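Sortase family protein (Clostridium perfringens, PDB 4D70) is a class D sortase, a cysteine transpeptidase that probably cleaves sorting signals and links proteins to the cell surface. Local coordinates at residues I129-L134 with K163-V168; T73-G78 with F103-H108. One frame throughout, in Å; residues are numbered along the deposited sequence.

Contact 1: residues I129-L134 with K163-V168; sequences IKITTL and KTMTIV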
loop_
_atom_site.group_PDB
_atom_site.type_symbol
_atom_site.label_atom_id
_atom_site.label_comp_id
_atom_site.label_asym_id
_atom_site.label_seq_id
_atom_site.Cartn_x
_atom_site.Cartn_y
_atom_site.Cartn_z
ATOM N N ILE A 129 -0.683 0.723 10.896
ATOM C CA ILE A 129 -1.203 0.442 9.591
ATOM C C ILE A 129 -1.424 -1.068 9.524
ATOM O O ILE A 129 -0.489 -1.863 9.625
ATOM C CB ILE A 129 -0.254 0.852 8.435
ATOM C CG1 ILE A 129 0.009 2.399 8.440
ATOM C CG2 ILE A 129 -0.811 0.461 7.089
ATOM C CD1 ILE A 129 1.274 2.735 7.680
ATOM N N LYS A 130 -2.656 -1.443 9.316
ATOM C CA LYS A 130 -3.037 -2.851 9.223
ATOM C C LYS A 130 -3.226 -3.293 7.771
ATOM O O LYS A 130 -3.962 -2.699 7.025
ATOM C CB LYS A 130 -4.324 -3.093 10.033
ATOM C CG LYS A 130 -4.828 -4.552 10.021
ATOM C CD LYS A 130 -6.287 -4.636 10.461
ATOM C CE LYS A 130 -6.483 -4.354 11.921
ATOM N NZ LYS A 130 -7.953 -4.258 12.147
ATOM N N ILE A 131 -2.548 -4.361 7.402
ATOM C CA ILE A 131 -2.538 -4.879 6.049
ATOM C C ILE A 131 -3.002 -6.326 6.119
ATOM O O ILE A 131 -2.391 -7.154 6.794
ATOM C CB ILE A 131 -1.177 -4.830 5.382
ATOM C CG1 ILE A 131 -0.615 -3.397 5.425
ATOM C CG2 ILE A 131 -1.280 -5.334 3.931
ATOM C CD1 ILE A 131 -1.339 -2.363 4.566
ATOM N N THR A 132 -4.113 -6.596 5.427
ATOM C CA THR A 132 -4.760 -7.943 5.453
ATOM C C THR A 132 -4.692 -8.569 4.108
ATOM O O THR A 132 -5.235 -8.023 3.120
ATOM C CB THR A 132 -6.225 -7.769 5.854
ATOM O OG1 THR A 132 -6.240 -7.075 7.092
ATOM C CG2 THR A 132 -6.900 -9.092 6.022
ATOM N N THR A 133 -3.968 -9.684 4.016
ATOM C CA THR A 133 -3.932 -10.419 2.784
ATOM C C THR A 133 -5.027 -11.523 2.854
ATOM O O THR A 133 -5.763 -11.605 3.820
ATOM C CB THR A 133 -2.588 -11.140 2.572
ATOM O OG1 THR A 133 -2.381 -12.080 3.629
ATOM C CG2 THR A 133 -1.428 -10.126 2.591
ATOM N N LEU A 134 -5.033 -12.419 1.894
ATOM C CA LEU A 134 -5.998 -13.518 1.954
ATOM C C LEU A 134 -5.694 -14.529 3.035
ATOM O O LEU A 134 -6.557 -15.328 3.410
ATOM C CB LEU A 134 -6.070 -14.235 0.619
ATOM C CG LEU A 134 -6.544 -13.377 -0.535
ATOM C CD1 LEU A 134 -6.450 -14.189 -1.834
ATOM C CD2 LEU A 134 -7.926 -12.819 -0.333
ATOM N N LYS A 163 11.414 -6.214 7.934
ATOM C CA LYS A 163 10.112 -6.353 7.325
ATOM C C LYS A 163 9.447 -5.023 7.524
ATOM O O LYS A 163 9.063 -4.700 8.650
ATOM C CB LYS A 163 9.283 -7.500 7.994
ATOM C CG LYS A 163 9.861 -8.917 7.756
ATOM C CD LYS A 163 9.086 -9.981 8.516
ATOM C CE LYS A 163 9.564 -11.441 8.360
ATOM N NZ LYS A 163 9.214 -11.804 6.975
ATOM N N THR A 164 9.350 -4.228 6.454
ATOM C CA THR A 164 8.900 -2.857 6.522
ATOM C C THR A 164 7.975 -2.566 5.409
ATOM O O THR A 164 7.697 -3.417 4.568
ATOM C CB THR A 164 10.079 -1.837 6.414
ATOM O OG1 THR A 164 10.715 -1.942 5.116
ATOM C CG2 THR A 164 11.094 -2.053 7.467
ATOM N N MET A 165 7.366 -1.388 5.483
ATOM C CA MET A 165 6.499 -0.940 4.435
ATOM C C MET A 165 6.655 0.537 4.253
ATOM O O MET A 165 7.220 1.221 5.097
ATOM C CB MET A 165 5.001 -1.275 4.618
ATOM C CG MET A 165 4.286 -0.549 5.730
ATOM S SD MET A 165 2.505 -0.773 5.658
ATOM C CE MET A 165 2.076 0.224 4.242
ATOM N N THR A 166 6.173 1.010 3.090
ATOM C CA THR A 166 6.385 2.405 2.666
ATOM C C THR A 166 5.156 2.878 1.944
ATOM O O THR A 166 4.590 2.149 1.162
ATOM C CB THR A 166 7.585 2.524 1.669
ATOM O OG1 THR A 166 8.801 2.075 2.311
ATOM C CG2 THR A 166 7.841 4.010 1.223
ATOM N N ILE A 167 4.720 4.095 2.266
ATOM C CA ILE A 167 3.640 4.776 1.527
ATOM C C ILE A 167 4.210 6.026 0.906
ATOM O O ILE A 167 4.850 6.799 1.574
ATOM C CB ILE A 167 2.479 5.178 2.455
ATOM C CG1 ILE A 167 1.965 3.950 3.218
ATOM C CG2 ILE A 167 1.376 5.846 1.626
ATOM C CD1 ILE A 167 0.687 4.146 3.989
ATOM N N VAL A 168 4.044 6.175 -0.382
ATOM C CA VAL A 168 4.508 7.339 -1.119
ATOM C C VAL A 168 3.330 8.174 -1.636
ATOM O O VAL A 168 2.493 7.664 -2.391
ATOM C CB VAL A 168 5.311 6.890 -2.380
ATOM C CG1 VAL A 168 5.913 8.097 -3.131
ATOM C CG2 VAL A 168 6.406 5.940 -1.955
#
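No flat group takes part where Met165 meets Ile129 and Ile131 and Ile129 meets Ile167; the contact is made of aliphatic branches and one thioether. The sulfur is the central point: Met165 SD lies 3.8 Å from Ile129 CG2 and 4.1 Å from Ile131 CG1. Ile129 and Met165 slant across each other, whereas Ile131 meets the methionine tip to tip. CG of Met165 sits between the backbone N and the carbonyl carbon (chi1 69°), and a bend at chi3 (-72°) turns CE off toward the Ile167 side, still 4.1 Å from Ile129 CG2. Ile129 divides its work between two branches. Its CG2 takes the methionine, while its CD1 reaches Ile167 CD1 end on at 4.0 Å. All four residues are buried, and no hydrogen bond joins the segments; dispersion and exclusion of water hold them together. The axes of the two short strand segments come no closer than 10.4 Å and run at 105°, the geometry of strands facing each other across the interior of the sortase beta barrel. Strand 128-132 is flanked by strands 60-66 and 137-148, and Ile129 and Ile131 also pack on Ile64. Met165 also reaches across to Tyr140 of strand 137-148, the neighbour of strand 128-132; on its own side Ile167 touches Ile105 of strand 101-109, which runs parallel to strand 163-171.

Contact 2: residues T73-G78 with F103-H108; sequences TVIAEG and FSIAGH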
loop_
_atom_site.group_PDB
_atom_site.type_symbol
_atom_site.label_atom_id
_atom_site.label_comp_id
_atom_site.label_asym_id
_atom_site.label_seq_id
_atom_site.Cartn_x
_atom_site.Cartn_y
_atom_site.Cartn_z
ATOM N N THR A 73 -9.643 0.505 2.837
ATOM C CA THR A 73 -9.835 0.215 1.429
ATOM C C THR A 73 -8.947 -0.933 1.000
ATOM O O THR A 73 -8.635 -1.800 1.796
ATOM C CB THR A 73 -9.697 1.486 0.561
ATOM O OG1 THR A 73 -10.077 1.194 -0.791
ATOM C CG2 THR A 73 -8.260 2.022 0.539
ATOM N N VAL A 74 -8.623 -0.972 -0.283
ATOM C CA VAL A 74 -7.961 -2.075 -0.912
ATOM C C VAL A 74 -6.696 -1.546 -1.594
ATOM O O VAL A 74 -6.627 -0.370 -1.933
ATOM C CB VAL A 74 -8.856 -2.735 -1.990
ATOM C CG1 VAL A 74 -9.136 -1.777 -3.153
ATOM C CG2 VAL A 74 -8.252 -4.005 -2.517
ATOM N N ILE A 75 -5.720 -2.437 -1.748
ATOM C CA ILE A 75 -4.501 -2.167 -2.477
ATOM C C ILE A 75 -4.498 -2.957 -3.726
ATOM O O ILE A 75 -4.667 -4.144 -3.672
ATOM C CB ILE A 75 -3.259 -2.452 -1.649
ATOM C CG1 ILE A 75 -3.282 -1.523 -0.408
ATOM C CG2 ILE A 75 -1.969 -2.192 -2.488
ATOM C CD1 ILE A 75 -2.325 -1.943 0.665
ATOM N N ALA A 76 -4.291 -2.279 -4.856
ATOM C CA ALA A 76 -4.183 -2.984 -6.165
ATOM C C ALA A 76 -2.744 -3.271 -6.533
ATOM O O ALA A 76 -1.848 -2.550 -6.134
ATOM C CB ALA A 76 -4.820 -2.143 -7.262
ATOM N N GLU A 77 -2.514 -4.291 -7.343
ATOM C CA GLU A 77 -1.204 -4.501 -7.903
ATOM C C GLU A 77 -0.836 -3.510 -8.983
ATOM O O GLU A 77 -1.641 -3.171 -9.823
ATOM C CB GLU A 77 -1.078 -5.916 -8.466
ATOM C CG GLU A 77 0.286 -6.268 -9.064
ATOM C CD GLU A 77 1.445 -6.246 -8.074
ATOM O OE1 GLU A 77 1.223 -6.014 -6.870
ATOM O OE2 GLU A 77 2.600 -6.453 -8.498
ATOM N N GLY A 78 0.400 -3.012 -8.930
ATOM C CA GLY A 78 0.901 -2.095 -9.915
ATOM C C GLY A 78 0.933 -0.661 -9.493
ATOM O O GLY A 78 0.192 -0.237 -8.590
ATOM N N PHE A 103 7.482 -3.509 1.612
ATOM C CA PHE A 103 6.214 -3.507 0.890
ATOM C C PHE A 103 5.849 -2.035 0.634
ATOM O O PHE A 103 5.523 -1.315 1.581
ATOM C CB PHE A 103 5.142 -4.183 1.799
ATOM C CG PHE A 103 3.729 -4.009 1.326
ATOM C CD1 PHE A 103 3.348 -4.429 0.046
ATOM C CD2 PHE A 103 2.760 -3.469 2.153
ATOM C CE1 PHE A 103 2.049 -4.257 -0.388
ATOM C CE2 PHE A 103 1.461 -3.279 1.708
ATOM C CZ PHE A 103 1.099 -3.686 0.441
ATOM N N SER A 104 5.901 -1.637 -0.635
ATOM C CA SER A 104 5.745 -0.263 -1.025
ATOM C C SER A 104 4.496 0.038 -1.821
ATOM O O SER A 104 4.108 -0.696 -2.729
ATOM C CB SER A 104 6.926 0.181 -1.854
ATOM O OG SER A 104 8.108 0.084 -1.106
ATOM N N ILE A 105 3.816 1.098 -1.417
ATOM C CA ILE A 105 2.546 1.469 -2.017
ATOM C C ILE A 105 2.547 2.904 -2.445
ATOM O O ILE A 105 3.211 3.771 -1.829
ATOM C CB ILE A 105 1.343 1.046 -1.184
ATOM C CG1 ILE A 105 1.278 1.660 0.188
ATOM C CG2 ILE A 105 1.436 -0.468 -1.016
ATOM C CD1 ILE A 105 -0.048 1.432 0.906
ATOM N N ALA A 106 1.801 3.184 -3.507
ATOM C CA ALA A 106 1.771 4.539 -4.123
ATOM C C ALA A 106 0.382 5.067 -3.961
ATOM O O ALA A 106 -0.606 4.379 -4.266
ATOM C CB ALA A 106 2.112 4.461 -5.599
ATOM N N GLY A 107 0.290 6.273 -3.459
ATOM C CA GLY A 107 -0.970 6.902 -3.179
ATOM C C GLY A 107 -1.148 8.221 -3.888
ATOM O O GLY A 107 -1.821 9.114 -3.415
ATOM N N HIS A 108 -0.542 8.316 -5.043
ATOM C CA HIS A 108 -0.679 9.511 -5.870
ATOM C C HIS A 108 -0.555 9.081 -7.297
ATOM O O HIS A 108 0.041 8.017 -7.568
ATOM C CB HIS A 108 0.442 10.497 -5.555
ATOM C CG HIS A 108 1.794 9.998 -5.965
ATOM N ND1 HIS A 108 2.483 10.503 -7.052
ATOM C CD2 HIS A 108 2.612 9.083 -5.400
ATOM C CE1 HIS A 108 3.658 9.904 -7.144
ATOM N NE2 HIS A 108 3.762 9.045 -6.146
#
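Ile75 is the hub of this contact, its side chain reaching both Phe103 and Ile105, the two residues that share most of the remaining buried surface. Its delta methyl stands in the plane of the Phe103 ring, at the edge: Ile75 CD1 is 3.8 Å from Phe103 CZ and 4.1 Å from Phe103 CE2. The methyl therefore meets the rim of the ring, not its pi face. CG of Phe103 is anti to the backbone N (chi1 168°), which swings the ring over toward the isoleucine although the CB of Phe103 does not start out in that direction. The side chains of Ile75 and Phe103 run broadly against each other, whereas those of Ile75 and Ile105 lie nearly perpendicular. There two methyl pairs match branch to branch: Ile75 CD1 lies 4.1 Å from Ile105 CD1, and Ile75 CG2 lies 4.1 Å from Ile105 CG2. Ile105 makes both touches because CG1 occupies the position between its backbone N and carbonyl carbon (chi1 61°), leaving CG2 beside the backbone N. The contact is buried close to the centre of the chain and entirely apolar, part of the hydrophobic core of the sortase barrel. Strands 71-77 and 101-109 are not paired with each other; the short strand 88-90 lies between them in the sheet, parallel to the first and antiparallel to the second. Its Ile88 packs on both Ile75 and Ile105, and its His90 meets the Phe103 ring and is hydrogen-bonded through ND1 to Glu77 OE1. Ile64 of strand 60-66 touches both isoleucines, and strand 163-171 adds Ile167 beside Ile105.

From the N terminus, contact 2 comes first: it closes a loop of 24 residues holding helix 81-86 and strand 88-90. Contact 1 opens only afterwards and closes a second loop of 28 residues, which includes all of strand 137-148. The two therefore follow in series, neither nested nor crossed. Their later segments, 103-108 and 163-168, are parallel neighbours in one sheet, probably hydrogen-bonded from Thr166 N to Phe103 O and from Gly107 N to Val168 O (both 2.8 Å). Centres 9 Å apart, the contacts tie strands 71-77 and 128-132 to this strand pair, where His108 lies against Cys170, consistent with the histidine-cysteine site of sortases.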